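Local coordinates for protein putative acyl-CoA dehydrogenase (Burkholderia xenovorans, PDB 5JSC) that belongs to the acyl-CoA dehydrogenase family of flavoproteins and holds flavin-adenine dinucleotide (FAD) in a pocket between its subunits, at residues Ala140-Glu148 with Asp185-Thr193; Ala168-Ser179 with Pro227-Val238. All coordinates share one frame; numbering follows the deposited sequence. Where two conformers were deposited one is given.

Contact 1 (Ala140-Glu148 with Asp185-Thr193). With FAD (flavin-adenine dinucleotide), chain M.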
loop_
_atom_site.group_PDB
_atom_site.type_symbol
_atom_site.label_atom_id
_atom_site.label_comp_id
_atom_site.label_asym_id
_atom_site.label_seq_id
_atom_site.Cartn_x
_atom_site.Cartn_y
_atom_site.Cartn_z
ATOM N N ALA C 140 -38.622 22.749 2.064
ATOM C CA ALA C 140 -37.688 23.559 1.291
ATOM C C ALA C 140 -36.406 22.769 1.107
ATOM O O ALA C 140 -35.850 22.259 2.083
ATOM C CB ALA C 140 -37.369 24.890 1.976
ATOM N N ILE C 141 -35.939 22.681 -0.137
ATOM C CA ILE C 141 -34.721 21.953 -0.475
ATOM C C ILE C 141 -33.548 22.929 -0.462
ATOM O O ILE C 141 -33.586 23.970 -1.133
ATOM C CB ILE C 141 -34.867 21.265 -1.845
ATOM C CG1 ILE C 141 -36.009 20.240 -1.791
ATOM C CG2 ILE C 141 -33.560 20.608 -2.264
ATOM C CD1 ILE C 141 -36.299 19.564 -3.120
ATOM N N ALA C 142 -32.506 22.596 0.300
ATOM C CA ALA C 142 -31.361 23.471 0.526
ATOM C C ALA C 142 -30.211 23.130 -0.411
ATOM O O ALA C 142 -30.126 22.027 -0.954
ATOM C CB ALA C 142 -30.885 23.365 1.981
ATOM N N ALA C 143 -29.302 24.095 -0.573
ATOM C CA ALA C 143 -28.104 23.899 -1.382
ATOM C C ALA C 143 -27.003 24.836 -0.899
ATOM O O ALA C 143 -27.270 25.899 -0.334
ATOM C CB ALA C 143 -28.392 24.126 -2.870
ATOM N N PHE C 144 -25.764 24.425 -1.159
ATOM C CA PHE C 144 -24.540 25.049 -0.651
ATOM C C PHE C 144 -23.669 25.347 -1.864
ATOM O O PHE C 144 -23.133 24.420 -2.478
ATOM C CB PHE C 144 -23.855 24.083 0.316
ATOM C CG PHE C 144 -22.591 24.591 0.962
ATOM C CD1 PHE C 144 -22.645 25.398 2.087
ATOM C CD2 PHE C 144 -21.340 24.175 0.505
ATOM C CE1 PHE C 144 -21.488 25.827 2.715
ATOM C CE2 PHE C 144 -20.174 24.596 1.139
ATOM C CZ PHE C 144 -20.251 25.424 2.243
ATOM N N ALA C 145 -23.554 26.618 -2.240
ATOM C CA ALA C 145 -22.920 26.991 -3.516
ATOM C C ALA C 145 -21.588 27.702 -3.258
ATOM O O ALA C 145 -21.526 28.930 -3.112
ATOM C CB ALA C 145 -23.862 27.852 -4.369
ATOM N N LEU C 146 -20.513 26.918 -3.251
ATOM C CA LEU C 146 -19.166 27.382 -2.949
ATOM C C LEU C 146 -18.226 27.225 -4.131
ATOM O O LEU C 146 -17.560 28.194 -4.528
ATOM C CB LEU C 146 -18.622 26.611 -1.734
ATOM C CG LEU C 146 -17.239 27.019 -1.219
ATOM C CD1 LEU C 146 -17.259 28.481 -0.787
ATOM C CD2 LEU C 146 -16.791 26.103 -0.066
ATOM N N SER C 147 -18.178 26.034 -4.718
ATOM C CA SER C 147 -17.237 25.711 -5.788
ATOM C C SER C 147 -17.573 26.432 -7.093
ATOM O O SER C 147 -18.736 26.706 -7.405
ATOM C CB SER C 147 -17.242 24.202 -6.034
ATOM O OG SER C 147 -16.896 23.505 -4.854
ATOM N N GLU C 148 -16.536 26.688 -7.881
ATOM C CA GLU C 148 -16.616 27.371 -9.162
ATOM C C GLU C 148 -15.872 26.553 -10.205
ATOM O O GLU C 148 -15.004 25.744 -9.859
ATOM C CB GLU C 148 -16.005 28.777 -9.061
ATOM C CG GLU C 148 -16.681 29.611 -7.989
ATOM C CD GLU C 148 -16.157 31.016 -7.894
ATOM O OE1 GLU C 148 -15.084 31.305 -8.470
ATOM O OE2 GLU C 148 -16.824 31.835 -7.232
ATOM N N ASP C 185 -34.702 25.133 -3.383
ATOM C CA ASP C 185 -35.511 26.325 -3.174
ATOM C C ASP C 185 -34.679 27.546 -2.813
ATOM O O ASP C 185 -35.138 28.680 -3.002
ATOM C CB ASP C 185 -36.554 26.051 -2.085
ATOM C CG ASP C 185 -37.595 25.049 -2.539
ATOM O OD1 ASP C 185 -38.383 25.399 -3.446
ATOM O OD2 ASP C 185 -37.615 23.916 -2.021
ATOM N N PHE C 186 -33.463 27.339 -2.322
ATOM C CA PHE C 186 -32.541 28.434 -2.070
ATOM C C PHE C 186 -31.134 27.869 -2.102
ATOM O O PHE C 186 -30.923 26.659 -1.940
ATOM C CB PHE C 186 -32.818 29.121 -0.723
ATOM C CG PHE C 186 -32.563 28.237 0.465
ATOM C CD1 PHE C 186 -31.287 28.147 1.026
ATOM C CD2 PHE C 186 -33.586 27.466 1.011
ATOM C CE1 PHE C 186 -31.043 27.309 2.112
ATOM C CE2 PHE C 186 -33.353 26.645 2.092
ATOM C CZ PHE C 186 -32.080 26.560 2.646
ATOM N N TYR C 187 -30.178 28.772 -2.297
ATOM C CA TYR C 187 -28.755 28.469 -2.332
ATOM C C TYR C 187 -28.057 29.379 -1.342
ATOM O O TYR C 187 -28.273 30.589 -1.374
ATOM C CB TYR C 187 -28.175 28.702 -3.737
ATOM C CG TYR C 187 -28.827 27.860 -4.796
ATOM C CD1 TYR C 187 -29.974 28.295 -5.455
ATOM C CD2 TYR C 187 -28.298 26.625 -5.142
ATOM C CE1 TYR C 187 -30.577 27.510 -6.420
ATOM C CE2 TYR C 187 -28.888 25.839 -6.107
ATOM C CZ TYR C 187 -30.024 26.279 -6.741
ATOM O OH TYR C 187 -30.613 25.473 -7.696
ATOM N N VAL C 188 -27.233 28.812 -0.466
ATOM C CA VAL C 188 -26.279 29.624 0.286
ATOM C C VAL C 188 -25.080 29.849 -0.632
ATOM O O VAL C 188 -24.350 28.909 -0.958
ATOM C CB VAL C 188 -25.861 28.963 1.603
ATOM C CG1 VAL C 188 -24.770 29.781 2.273
ATOM C CG2 VAL C 188 -27.056 28.846 2.533
ATOM N N VAL C 189 -24.883 31.093 -1.068
ATOM C CA VAL C 189 -23.900 31.436 -2.096
ATOM C C VAL C 189 -22.783 32.243 -1.453
ATOM O O VAL C 189 -23.048 33.228 -0.749
ATOM C CB VAL C 189 -24.539 32.235 -3.246
ATOM C CG1 VAL C 189 -23.495 32.577 -4.319
ATOM C CG2 VAL C 189 -25.708 31.472 -3.860
ATOM N N PHE C 190 -21.538 31.859 -1.728
ATOM C CA PHE C 190 -20.377 32.602 -1.257
ATOM C C PHE C 190 -19.803 33.380 -2.426
ATOM O O PHE C 190 -19.626 32.828 -3.517
ATOM C CB PHE C 190 -19.339 31.661 -0.638
ATOM C CG PHE C 190 -19.882 30.902 0.536
ATOM C CD1 PHE C 190 -20.609 29.733 0.344
ATOM C CD2 PHE C 190 -19.728 31.395 1.823
ATOM C CE1 PHE C 190 -21.152 29.046 1.420
ATOM C CE2 PHE C 190 -20.263 30.711 2.907
ATOM C CZ PHE C 190 -20.981 29.535 2.704
ATOM N N ALA C 191 -19.553 34.671 -2.213
ATOM C CA ALA C 191 -19.160 35.554 -3.304
ATOM C C ALA C 191 -18.139 36.557 -2.800
ATOM O O ALA C 191 -18.090 36.877 -1.611
ATOM C CB ALA C 191 -20.376 36.297 -3.891
ATOM N N ARG C 192 -17.329 37.071 -3.727
ATOM C CA ARG C 192 -16.295 38.038 -3.366
ATOM C C ARG C 192 -16.897 39.436 -3.288
ATOM O O ARG C 192 -17.305 40.005 -4.305
ATOM C CB ARG C 192 -15.142 38.010 -4.365
ATOM C CG ARG C 192 -14.044 39.014 -4.010
ATOM C CD ARG C 192 -12.751 38.760 -4.806
ATOM N NE ARG C 192 -12.382 37.354 -4.679
ATOM C CZ ARG C 192 -11.802 36.820 -3.604
ATOM N NH1 ARG C 192 -11.481 37.572 -2.558
ATOM N NH2 ARG C 192 -11.559 35.517 -3.571
ATOM N N THR C 193 -16.923 40.002 -2.086
ATOM C CA THR C 193 -17.349 41.382 -1.894
ATOM C C THR C 193 -16.182 42.357 -1.785
ATOM O O THR C 193 -16.398 43.567 -1.915
ATOM C CB THR C 193 -18.240 41.493 -0.646
ATOM O OG1 THR C 193 -17.653 40.748 0.429
ATOM C CG2 THR C 193 -19.625 40.944 -0.933
HETATM P PA FAD M . -9.394 21.144 -8.044
HETATM O O1A FAD M . -9.538 22.222 -7.037
HETATM O O2A FAD M . -8.909 21.548 -9.438
HETATM O O5B FAD M . -8.432 20.036 -7.436
HETATM C C5B FAD M . -8.029 18.919 -8.254
HETATM C C4B FAD M . -7.278 17.986 -7.341
HETATM O O4B FAD M . -6.080 18.641 -6.888
HETATM C C3B FAD M . -7.989 17.631 -6.043
HETATM O O3B FAD M . -8.996 16.630 -6.209
HETATM C C2B FAD M . -6.823 17.186 -5.158
HETATM O O2B FAD M . -6.497 15.822 -5.427
HETATM C C1B FAD M . -5.680 18.092 -5.648
HETATM N N9A FAD M . -5.333 19.199 -4.763
HETATM C C8A FAD M . -6.154 20.211 -4.337
HETATM N N7A FAD M . -5.548 21.123 -3.617
HETATM C C5A FAD M . -4.233 20.679 -3.561
HETATM C C6A FAD M . -3.078 21.210 -2.957
HETATM N N6A FAD M . -3.065 22.340 -2.243
HETATM N N1A FAD M . -1.921 20.524 -3.098
HETATM C C2A FAD M . -1.934 19.378 -3.791
HETATM N N3A FAD M . -2.962 18.781 -4.405
HETATM C C4A FAD M . -4.089 19.490 -4.255
HETATM N N1 FAD M . -19.271 22.012 -4.400
HETATM C C2 FAD M . -20.134 22.910 -3.830
HETATM O O2 FAD M . -19.824 24.101 -3.655
HETATM N N3 FAD M . -21.384 22.498 -3.450
HETATM C C4 FAD M . -21.888 21.219 -3.583
HETATM O O4 FAD M . -23.055 20.977 -3.290
HETATM C C4X FAD M . -20.972 20.274 -4.151
HETATM N N5 FAD M . -21.397 19.061 -4.369
HETATM C C5X FAD M . -20.586 18.208 -5.101
HETATM C C6 FAD M . -21.090 16.965 -5.477
HETATM C C7 FAD M . -20.361 16.112 -6.298
HETATM C C7M FAD M . -20.964 14.796 -6.719
HETATM C C8 FAD M . -19.081 16.502 -6.737
HETATM C C8M FAD M . -18.257 15.609 -7.633
HETATM C C9 FAD M . -18.567 17.735 -6.346
HETATM C C9A FAD M . -19.310 18.593 -5.540
HETATM N N10 FAD M . -18.859 19.889 -5.211
HETATM C C10 FAD M . -19.680 20.765 -4.544
HETATM C "C1'" FAD M . -17.561 20.345 -5.727
HETATM C "C2'" FAD M . -16.373 19.807 -4.937
HETATM O "O2'" FAD M . -16.308 20.408 -3.644
HETATM C "C3'" FAD M . -15.084 20.106 -5.702
HETATM O "O3'" FAD M . -15.128 19.287 -6.862
HETATM C "C4'" FAD M . -13.810 19.816 -4.911
HETATM O "O4'" FAD M . -13.661 20.803 -3.888
HETATM C "C5'" FAD M . -12.585 19.796 -5.802
HETATM O "O5'" FAD M . -12.521 21.059 -6.496
HETATM P P FAD M . -12.246 20.984 -8.095
HETATM O O1P FAD M . -13.190 20.040 -8.758
HETATM O O2P FAD M . -12.241 22.377 -8.646
HETATM O O3P FAD M . -10.777 20.376 -8.213
#

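Contact 2 (Ala168-Ser179 with Pro227-Val238). With FAD (flavin-adenine dinucleotide), chain M.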
loop_
_atom_site.group_PDB
_atom_site.type_symbol
_atom_site.label_atom_id
_atom_site.label_comp_id
_atom_site.label_asym_id
_atom_site.label_seq_id
_atom_site.Cartn_x
_atom_site.Cartn_y
_atom_site.Cartn_z
ATOM N N ALA C 168 -28.876 46.426 -2.264
ATOM C CA ALA C 168 -28.695 45.081 -2.775
ATOM C C ALA C 168 -27.243 44.863 -3.167
ATOM O O ALA C 168 -26.453 45.803 -3.281
ATOM C CB ALA C 168 -29.606 44.803 -3.978
ATOM N N TYR C 169 -26.901 43.595 -3.342
ATOM C CA TYR C 169 -25.668 43.185 -3.988
ATOM C C TYR C 169 -26.017 42.586 -5.338
ATOM O O TYR C 169 -27.051 41.925 -5.481
ATOM C CB TYR C 169 -24.904 42.166 -3.146
ATOM C CG TYR C 169 -24.167 42.773 -1.976
ATOM C CD1 TYR C 169 -24.819 43.031 -0.775
ATOM C CD2 TYR C 169 -22.816 43.084 -2.071
ATOM C CE1 TYR C 169 -24.144 43.581 0.297
ATOM C CE2 TYR C 169 -22.131 43.633 -1.006
ATOM C CZ TYR C 169 -22.800 43.882 0.174
ATOM O OH TYR C 169 -22.121 44.423 1.242
ATOM N N VAL C 170 -25.169 42.839 -6.330
ATOM C CA VAL C 170 -25.353 42.314 -7.677
ATOM C C VAL C 170 -24.322 41.215 -7.885
ATOM O O VAL C 170 -23.115 41.461 -7.763
ATOM C CB VAL C 170 -25.208 43.411 -8.741
ATOM C CG1 VAL C 170 -25.505 42.840 -10.109
ATOM C CG2 VAL C 170 -26.126 44.586 -8.426
ATOM N N LEU C 171 -24.789 40.008 -8.200
ATOM C CA LEU C 171 -23.922 38.837 -8.307
ATOM C C LEU C 171 -23.671 38.481 -9.769
ATOM O O LEU C 171 -24.615 38.386 -10.563
ATOM C CB LEU C 171 -24.525 37.639 -7.566
ATOM C CG LEU C 171 -24.236 37.536 -6.061
ATOM C CD1 LEU C 171 -24.738 38.758 -5.301
ATOM C CD2 LEU C 171 -24.826 36.256 -5.475
ATOM N N ASP C 172 -22.396 38.277 -10.117
ATOM C CA ASP C 172 -21.991 37.928 -11.473
ATOM C C ASP C 172 -20.926 36.843 -11.444
ATOM O O ASP C 172 -19.892 37.004 -10.786
ATOM C CB ASP C 172 -21.441 39.147 -12.216
ATOM C CG ASP C 172 -22.512 40.153 -12.543
ATOM O OD1 ASP C 172 -23.244 39.934 -13.533
ATOM O OD2 ASP C 172 -22.620 41.160 -11.811
ATOM N N GLY C 173 -21.165 35.763 -12.176
ATOM C CA GLY C 173 -20.205 34.689 -12.328
ATOM C C GLY C 173 -20.892 33.348 -12.178
ATOM O O GLY C 173 -22.116 33.249 -12.261
ATOM N N ASP C 174 -20.097 32.309 -11.933
ATOM C CA ASP C 174 -20.600 30.942 -11.968
ATOM C C ASP C 174 -20.217 30.175 -10.714
ATOM O O ASP C 174 -19.129 30.363 -10.164
ATOM C CB ASP C 174 -20.073 30.179 -13.199
ATOM C CG ASP C 174 -20.833 30.525 -14.478
ATOM O OD1 ASP C 174 -21.160 31.701 -14.686
ATOM O OD2 ASP C 174 -21.111 29.613 -15.276
ATOM N N LYS C 175 -21.121 29.303 -10.272
ATOM C CA LYS C 175 -20.824 28.237 -9.324
ATOM C C LYS C 175 -21.089 26.926 -10.041
ATOM O O LYS C 175 -21.918 26.876 -10.950
ATOM C CB LYS C 175 -21.701 28.324 -8.058
ATOM C CG LYS C 175 -21.478 29.576 -7.219
ATOM C CD LYS C 175 -20.045 29.648 -6.719
ATOM C CE LYS C 175 -19.920 30.676 -5.617
ATOM N NZ LYS C 175 -18.503 30.864 -5.162
ATOM N N THR C 176 -20.394 25.859 -9.659
ATOM C CA THR C 176 -20.681 24.602 -10.334
ATOM C C THR C 176 -20.456 23.419 -9.395
ATOM O O THR C 176 -19.979 23.566 -8.263
ATOM C CB THR C 176 -19.873 24.472 -11.640
ATOM O OG1 THR C 176 -20.492 23.480 -12.462
ATOM C CG2 THR C 176 -18.404 24.090 -11.371
ATOM N N TRP C 177 -20.844 22.237 -9.887
ATOM C CA TRP C 177 -20.943 21.007 -9.090
ATOM C C TRP C 177 -21.910 21.178 -7.928
ATOM O O TRP C 177 -21.712 20.592 -6.862
ATOM C CB TRP C 177 -19.587 20.526 -8.543
ATOM C CG TRP C 177 -18.431 20.619 -9.502
ATOM C CD1 TRP C 177 -17.324 21.416 -9.377
ATOM C CD2 TRP C 177 -18.268 19.896 -10.725
ATOM N NE1 TRP C 177 -16.483 21.236 -10.459
ATOM C CE2 TRP C 177 -17.048 20.313 -11.301
ATOM C CE3 TRP C 177 -19.042 18.942 -11.398
ATOM C CZ2 TRP C 177 -16.588 19.813 -12.517
ATOM C CZ3 TRP C 177 -18.580 18.438 -12.600
ATOM C CH2 TRP C 177 -17.367 18.877 -13.151
ATOM N N ILE C 178 -22.955 21.979 -8.106
ATOM C CA ILE C 178 -23.799 22.357 -6.975
ATOM C C ILE C 178 -24.850 21.272 -6.758
ATOM O O ILE C 178 -25.739 21.078 -7.593
ATOM C CB ILE C 178 -24.448 23.731 -7.185
ATOM C CG1 ILE C 178 -23.362 24.799 -7.363
ATOM C CG2 ILE C 178 -25.357 24.068 -5.998
ATOM C CD1 ILE C 178 -22.260 24.726 -6.316
ATOM N N SER C 179 -24.744 20.568 -5.626
ATOM C CA SER C 179 -25.721 19.553 -5.258
ATOM C C SER C 179 -27.105 20.167 -5.084
ATOM O O SER C 179 -27.251 21.243 -4.498
ATOM C CB SER C 179 -25.290 18.870 -3.962
ATOM O OG SER C 179 -24.110 18.118 -4.168
ATOM N N PRO C 227 -28.787 15.070 -8.289
ATOM C CA PRO C 227 -29.097 16.392 -8.865
ATOM C C PRO C 227 -27.922 17.345 -8.684
ATOM O O PRO C 227 -27.509 17.629 -7.561
ATOM C CB PRO C 227 -30.324 16.849 -8.074
ATOM C CG PRO C 227 -30.855 15.630 -7.412
ATOM C CD PRO C 227 -29.727 14.676 -7.227
ATOM N N LEU C 228 -27.393 17.844 -9.804
ATOM C CA LEU C 228 -26.217 18.704 -9.807
ATOM C C LEU C 228 -26.366 19.732 -10.914
ATOM O O LEU C 228 -26.900 19.427 -11.982
ATOM C CB LEU C 228 -24.923 17.905 -10.032
ATOM C CG LEU C 228 -24.248 17.136 -8.902
ATOM C CD1 LEU C 228 -23.163 16.245 -9.488
ATOM C CD2 LEU C 228 -23.654 18.107 -7.913
ATOM N N ALA C 229 -25.888 20.954 -10.668
ATOM C CA ALA C 229 -25.985 21.954 -11.729
ATOM C C ALA C 229 -24.828 22.940 -11.681
ATOM O O ALA C 229 -24.157 23.117 -10.655
ATOM C CB ALA C 229 -27.303 22.736 -11.667
ATOM N N ARG C 230 -24.615 23.585 -12.827
ATOM C CA ARG C 230 -23.826 24.803 -12.919
ATOM C C ARG C 230 -24.787 25.979 -12.849
ATOM O O ARG C 230 -25.776 26.020 -13.585
ATOM C CB ARG C 230 -23.019 24.839 -14.220
ATOM C CG ARG C 230 -22.114 26.055 -14.386
ATOM C CD ARG C 230 -21.137 25.816 -15.543
ATOM N NE ARG C 230 -20.336 26.990 -15.866
ATOM C CZ ARG C 230 -19.159 26.953 -16.494
ATOM N NH1 ARG C 230 -18.621 25.791 -16.859
ATOM N NH2 ARG C 230 -18.507 28.084 -16.750
ATOM N N LEU C 231 -24.516 26.909 -11.940
ATOM C CA LEU C 231 -25.329 28.101 -11.764
ATOM C C LEU C 231 -24.614 29.277 -12.398
ATOM O O LEU C 231 -23.442 29.515 -12.107
ATOM C CB LEU C 231 -25.555 28.395 -10.284
ATOM C CG LEU C 231 -26.050 27.262 -9.399
ATOM C CD1 LEU C 231 -26.186 27.776 -7.983
ATOM C CD2 LEU C 231 -27.366 26.729 -9.924
ATOM N N HIS C 232 -25.316 30.022 -13.242
ATOM C CA HIS C 232 -24.778 31.254 -13.794
ATOM C C HIS C 232 -25.535 32.434 -13.204
ATOM O O HIS C 232 -26.767 32.476 -13.254
ATOM C CB HIS C 232 -24.876 31.282 -15.320
ATOM C CG HIS C 232 -24.369 32.557 -15.919
ATOM N ND1 HIS C 232 -23.041 32.922 -15.869
ATOM C CD2 HIS C 232 -25.013 33.565 -16.552
ATOM C CE1 HIS C 232 -22.886 34.095 -16.460
ATOM N NE2 HIS C 232 -24.068 34.506 -16.883
ATOM N N PHE C 233 -24.797 33.383 -12.641
ATOM C CA PHE C 233 -25.374 34.581 -12.045
ATOM C C PHE C 233 -25.178 35.718 -13.033
ATOM O O PHE C 233 -24.045 36.144 -13.281
ATOM C CB PHE C 233 -24.715 34.894 -10.705
ATOM C CG PHE C 233 -24.989 33.866 -9.639
ATOM C CD1 PHE C 233 -24.336 32.643 -9.648
ATOM C CD2 PHE C 233 -25.895 34.130 -8.624
ATOM C CE1 PHE C 233 -24.581 31.700 -8.667
ATOM C CE2 PHE C 233 -26.154 33.191 -7.637
ATOM C CZ PHE C 233 -25.492 31.975 -7.656
ATOM N N ALA C 234 -26.279 36.205 -13.595
ATOM C CA ALA C 234 -26.266 37.256 -14.607
ATOM C C ALA C 234 -26.881 38.507 -13.989
ATOM O O ALA C 234 -28.057 38.809 -14.186
ATOM C CB ALA C 234 -27.022 36.805 -15.865
ATOM N N GLY C 235 -26.072 39.240 -13.228
ATOM C CA GLY C 235 -26.587 40.433 -12.581
ATOM C C GLY C 235 -27.669 40.143 -11.565
ATOM O O GLY C 235 -28.594 40.947 -11.398
ATOM N N ALA C 236 -27.583 39.002 -10.887
ATOM C CA ALA C 236 -28.617 38.607 -9.944
ATOM C C ALA C 236 -28.567 39.496 -8.710
ATOM O O ALA C 236 -27.516 39.646 -8.081
ATOM C CB ALA C 236 -28.438 37.141 -9.558
ATOM N N ARG C 237 -29.705 40.083 -8.355
ATOM C CA ARG C 237 -29.756 41.034 -7.258
ATOM C C ARG C 237 -30.207 40.339 -5.985
ATOM O O ARG C 237 -31.243 39.665 -5.968
ATOM C CB ARG C 237 -30.686 42.198 -7.592
ATOM C CG ARG C 237 -30.175 43.062 -8.725
ATOM C CD ARG C 237 -31.089 44.252 -8.980
ATOM N NE ARG C 237 -31.114 45.208 -7.872
ATOM C CZ ARG C 237 -30.226 46.188 -7.709
ATOM N NH1 ARG C 237 -29.239 46.341 -8.581
ATOM N NH2 ARG C 237 -30.322 47.013 -6.671
ATOM N N VAL C 238 -29.423 40.507 -4.929
ATOM C CA VAL C 238 -29.655 39.880 -3.638
ATOM C C VAL C 238 -29.726 40.993 -2.602
ATOM O O VAL C 238 -28.770 41.758 -2.457
ATOM C CB VAL C 238 -28.548 38.873 -3.285
ATOM C CG1 VAL C 238 -28.855 38.174 -1.970
ATOM C CG2 VAL C 238 -28.394 37.848 -4.405
HETATM P PA FAD M . -9.394 21.144 -8.044
HETATM O O1A FAD M . -9.538 22.222 -7.037
HETATM O O2A FAD M . -8.909 21.548 -9.438
HETATM O O5B FAD M . -8.432 20.036 -7.436
HETATM C C5B FAD M . -8.029 18.919 -8.254
HETATM C C4B FAD M . -7.278 17.986 -7.341
HETATM O O4B FAD M . -6.080 18.641 -6.888
HETATM C C3B FAD M . -7.989 17.631 -6.043
HETATM O O3B FAD M . -8.996 16.630 -6.209
HETATM C C2B FAD M . -6.823 17.186 -5.158
HETATM O O2B FAD M . -6.497 15.822 -5.427
HETATM C C1B FAD M . -5.680 18.092 -5.648
HETATM N N9A FAD M . -5.333 19.199 -4.763
HETATM C C8A FAD M . -6.154 20.211 -4.337
HETATM N N7A FAD M . -5.548 21.123 -3.617
HETATM C C5A FAD M . -4.233 20.679 -3.561
HETATM C C6A FAD M . -3.078 21.210 -2.957
HETATM N N6A FAD M . -3.065 22.340 -2.243
HETATM N N1A FAD M . -1.921 20.524 -3.098
HETATM C C2A FAD M . -1.934 19.378 -3.791
HETATM N N3A FAD M . -2.962 18.781 -4.405
HETATM C C4A FAD M . -4.089 19.490 -4.255
HETATM N N1 FAD M . -19.271 22.012 -4.400
HETATM C C2 FAD M . -20.134 22.910 -3.830
HETATM O O2 FAD M . -19.824 24.101 -3.655
HETATM N N3 FAD M . -21.384 22.498 -3.450
HETATM C C4 FAD M . -21.888 21.219 -3.583
HETATM O O4 FAD M . -23.055 20.977 -3.290
HETATM C C4X FAD M . -20.972 20.274 -4.151
HETATM N N5 FAD M . -21.397 19.061 -4.369
HETATM C C5X FAD M . -20.586 18.208 -5.101
HETATM C C6 FAD M . -21.090 16.965 -5.477
HETATM C C7 FAD M . -20.361 16.112 -6.298
HETATM C C7M FAD M . -20.964 14.796 -6.719
HETATM C C8 FAD M . -19.081 16.502 -6.737
HETATM C C8M FAD M . -18.257 15.609 -7.633
HETATM C C9 FAD M . -18.567 17.735 -6.346
HETATM C C9A FAD M . -19.310 18.593 -5.540
HETATM N N10 FAD M . -18.859 19.889 -5.211
HETATM C C10 FAD M . -19.680 20.765 -4.544
HETATM C "C1'" FAD M . -17.561 20.345 -5.727
HETATM C "C2'" FAD M . -16.373 19.807 -4.937
HETATM O "O2'" FAD M . -16.308 20.408 -3.644
HETATM C "C3'" FAD M . -15.084 20.106 -5.702
HETATM O "O3'" FAD M . -15.128 19.287 -6.862
HETATM C "C4'" FAD M . -13.810 19.816 -4.911
HETATM O "O4'" FAD M . -13.661 20.803 -3.888
HETATM C "C5'" FAD M . -12.585 19.796 -5.802
HETATM O "O5'" FAD M . -12.521 21.059 -6.496
HETATM P P FAD M . -12.246 20.984 -8.095
HETATM O O1P FAD M . -13.190 20.040 -8.758
HETATM O O2P FAD M . -12.241 22.377 -8.646
HETATM O O3P FAD M . -10.777 20.376 -8.213
HETATM O O HOH W 1 -22.585 37.644 -15.247
#

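Contact 1 (Ala140-Glu148 with Asp185-Thr193)
Ala145 N gives its hydrogen to Val188 O at 2.7 Å, where the two segments pair as parallel strands. Ala145 O receives Phe190 N, so Ala145 is held through both its N and its O. One step back, Ala143 O receives Val188 N. Farther back, Asp185 OD2 takes the backbone N-H of Ile141 at 2.8 Å, with the lone pair that points away from its other oxygen. In return Asp185 N gives its hydrogen to Ile141 O at 2.8 Å. The two bonds tie Ile141 to Asp185 just before strand 186-192.

Side chains pack beside this backbone. Phe186 CG stands between its own N and carbonyl carbon (chi1 66°). The ring thereby lies along residues 140-142, with Ala142 CA over one face and Ala140 CB at the edge. Tyr187 CD2 meets Ala143 CB at 3.4 Å. Its hydroxyl is bound elsewhere, to Gly182 N. Phe190 turns an edge toward the face of Phe144 in an offset edge-to-face stack, with planes at 63°. Leu146 CD1 lies 3.8 Å from Phe190 CD1. Helix 103-122 covers Phe144, Phe186 and Val188, and strand 202-208 flanks strand 186-192 on its other side.

On either side of Ala145 in sequence the chain also meets the flavin. Phe144 O accepts a hydrogen bond from FAD N3 at 2.8 Å. FAD O2 is gripped by two backbone donors, Leu146 N and Ser147 N, and Ser147 OG donates to FAD N1. Backbone recognition of the flavin pyrimidine edge beside a short parallel strand pair is characteristic of the FAD site of the acyl-CoA dehydrogenase middle domain.

Contact 2 (Ala168-Ser179 with Pro227-Val238)
Ile178 and Ala229 form a hydrogen-bonded antiparallel pair next to the flavin. Beside them Ser179 binds the ring system twice: its N donates to FAD O4 and its OG to FAD N5, each at 2.9 Å. In one of its two conformers, Leu228 lies near the dimethylbenzene part of the flavin, while Ile178 CD1 touches the pyrimidine side. Gln363 of the second subunit packs on Trp177.

One step farther from the flavin, between Ile178 and Lys175, the register shifts by one residue, a beta bulge. Lys175 then pairs with Leu231. Ile178 CG1 and Leu231 CD1 pack at 4.1 Å, the two side chains crossing at about a right angle.

Farther out, Asp174 holds two partners. OD1 receives His232 ND1 at 2.5 Å, in the plane of the imidazole. OD2 forms a salt bridge with Arg230 NE at 2.8 Å. This second donor comes in on the lone pair facing away from OD1, and the guanidinium stands at 89° to the carboxylate. An extended chain from CG to NE carries the Arg230 group there.

At the distal end Gly173 pairs with Phe233, and Leu171 lies alongside the Phe233 ring. Gly235 and Ala236 both face Leu171, a G1 beta bulge. Asp172 OD1 takes Gly235 N from above its carboxylate plane, and a water donates to both OD1 and Phe233 O. Val238 then pairs with Tyr169. This long, bent antiparallel pairing, with flavin-binding residues at one end, belongs to the beta-domain of the acyl-CoA dehydrogenase fold.

Contacts 1 and 2 have centres about 8 Å apart, and both touch the same FAD. Contact 1 binds N1, O2 and N3 of the flavin, whereas contact 2 binds O4 and N5. Lys175 of contact 2 joins them: its NZ makes a salt bridge to Glu148 OE2 at 2.8 Å and probably a hydrogen bond to Leu146 O at 2.9 Å. A backbone hydrogen bond also links Ser147 with Thr176. Ala145 and Tyr187 pack on Ile178, and Val189 touches Leu171 and Phe233, so the two sheets are joined by apolar packing. The second subunit completes the pocket with Arg287 and Gly359.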